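Local coordinates for protein CD180 antigen (Mus musculus, PDB 3T6Q) that activates NF-kappa-B and may cooperate with MD-1 and TLR4 in the innate response of B cells to bacterial lipopolysaccharide, at residues L559-T562 against F568-W571. Residues are numbered along the deposited sequence; the frame is centred on the assembly and turned at random.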
loop_
_atom_site.group_PDB
_atom_site.type_symbol
_atom_site.label_atom_id
_atom_site.label_comp_id
_atom_site.label_asym_id
_atom_site.label_seq_id
_atom_site.Cartn_x
_atom_site.Cartn_y
_atom_site.Cartn_z
ATOM N N LEU A 559 -41.626 8.452 -37.399
ATOM C CA LEU A 559 -43.047 8.296 -37.160
ATOM C C LEU A 559 -43.831 9.567 -37.439
ATOM O O LEU A 559 -43.390 10.674 -37.111
ATOM C CB LEU A 559 -43.305 7.796 -35.740
ATOM C CG LEU A 559 -42.975 6.299 -35.574
ATOM C CD1 LEU A 559 -42.796 5.927 -34.100
ATOM C CD2 LEU A 559 -44.035 5.403 -36.235
ATOM N N ASP A 560 -45.017 9.364 -38.016
ATOM C CA ASP A 560 -45.906 10.443 -38.418
ATOM C C ASP A 560 -46.880 10.798 -37.284
ATOM O O ASP A 560 -47.648 9.942 -36.816
ATOM C CB ASP A 560 -46.638 10.009 -39.713
ATOM C CG ASP A 560 -47.547 11.091 -40.288
ATOM O OD1 ASP A 560 -48.575 11.413 -39.649
ATOM O OD2 ASP A 560 -47.242 11.580 -41.397
ATOM N N CYS A 561 -46.818 12.056 -36.836
ATOM C CA CYS A 561 -47.747 12.572 -35.819
ATOM C C CYS A 561 -48.691 13.662 -36.377
ATOM O O CYS A 561 -48.866 14.728 -35.775
ATOM C CB CYS A 561 -46.999 13.079 -34.578
ATOM S SG CYS A 561 -46.022 11.768 -33.780
ATOM N N THR A 562 -49.325 13.341 -37.505
ATOM C CA THR A 562 -50.326 14.172 -38.141
ATOM C C THR A 562 -51.645 13.420 -38.106
ATOM O O THR A 562 -51.672 12.262 -37.701
ATOM C CB THR A 562 -49.938 14.449 -39.612
ATOM O OG1 THR A 562 -50.130 13.255 -40.376
ATOM C CG2 THR A 562 -48.494 14.910 -39.725
ATOM N N PHE A 568 -53.383 5.054 -35.723
ATOM C CA PHE A 568 -52.239 4.539 -34.999
ATOM C C PHE A 568 -51.968 5.304 -33.696
ATOM O O PHE A 568 -51.683 4.686 -32.671
ATOM C CB PHE A 568 -50.964 4.492 -35.880
ATOM C CG PHE A 568 -49.734 4.088 -35.113
ATOM C CD1 PHE A 568 -48.730 4.994 -34.843
ATOM C CD2 PHE A 568 -49.617 2.785 -34.623
ATOM C CE1 PHE A 568 -47.607 4.620 -34.109
ATOM C CE2 PHE A 568 -48.509 2.404 -33.887
ATOM C CZ PHE A 568 -47.504 3.317 -33.628
ATOM N N LEU A 569 -51.997 6.642 -33.746
ATOM C CA LEU A 569 -51.751 7.476 -32.569
ATOM C C LEU A 569 -52.690 7.158 -31.388
ATOM O O LEU A 569 -52.242 7.058 -30.246
ATOM C CB LEU A 569 -51.811 8.971 -32.925
ATOM C CG LEU A 569 -50.734 9.444 -33.909
ATOM C CD1 LEU A 569 -51.036 10.848 -34.442
ATOM C CD2 LEU A 569 -49.349 9.372 -33.273
ATOM N N GLU A 570 -53.969 6.992 -31.684
ATOM C CA GLU A 570 -54.979 6.575 -30.690
ATOM C C GLU A 570 -54.669 5.158 -30.132
ATOM O O GLU A 570 -54.677 4.936 -28.911
ATOM C CB GLU A 570 -56.373 6.620 -31.326
ATOM C CG GLU A 570 -56.923 8.059 -31.408
ATOM C CD GLU A 570 -58.222 8.210 -32.211
ATOM O OE1 GLU A 570 -58.893 7.203 -32.510
ATOM O OE2 GLU A 570 -58.580 9.359 -32.554
ATOM N N TRP A 571 -54.360 4.234 -31.040
ATOM C CA TRP A 571 -53.966 2.869 -30.693
ATOM C C TRP A 571 -52.785 2.887 -29.769
ATOM O O TRP A 571 -52.759 2.127 -28.778
ATOM C CB TRP A 571 -53.676 2.048 -31.959
ATOM C CG TRP A 571 -53.219 0.630 -31.704
ATOM C CD1 TRP A 571 -53.993 -0.516 -31.728
ATOM C CD2 TRP A 571 -51.856 0.168 -31.388
ATOM N NE1 TRP A 571 -53.237 -1.619 -31.446
ATOM C CE2 TRP A 571 -51.950 -1.280 -31.213
ATOM C CE3 TRP A 571 -50.635 0.787 -31.197
ATOM C CZ2 TRP A 571 -50.839 -2.064 -30.901
ATOM C CZ3 TRP A 571 -49.514 -0.014 -30.865
ATOM C CH2 TRP A 571 -49.628 -1.406 -30.718
#
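Leu569 fills the tight part of this contact by driving its forked end against the backbone of 560-562. Its CB already points at the loop, and with CG anti to the carbonyl carbon (chi1 -64°) the two methyls meet it side by side. CD1 of Leu569 lies 3.6 Å from the carbonyl O of Thr562 and also touches CA of Cys561. The other branch, CD2 of Leu569, sits 4.0 Å from the carbonyl O of Asp560. SG of Cys561 is 4.1 Å from CD2 of Leu569. That sulfur is half of the disulfide to Cys587, so the leucine packs beside a covalent crosslink. Both segments belong to the LRRCT module, the cysteine-bearing cap at the C-terminal end of the leucine-rich-repeat solenoid. Here helix 566-574 folds back on the short strand 559-560 that precedes it. Leu559 and Phe568 extend the apolar seam more loosely: CD2 of Leu559 approaches CE1 of Phe568 obliquely at 4.2 Å. Phe568 also packs on Leu543 of helix 543-547. The other flank is polar and partly open to solvent. There Asp560 OD1 closes an Asx turn, accepting from Thr562 N at 3.0 Å from above the carboxylate plane. The same OD1 accepts from OG1 of Thr562 with its syn lone pair, so two bonds hold this oxygen. No hydrogen bond joins the two segments, but Asn565 ND2, in the connection between them, bonds to the carbonyl O of Asp560.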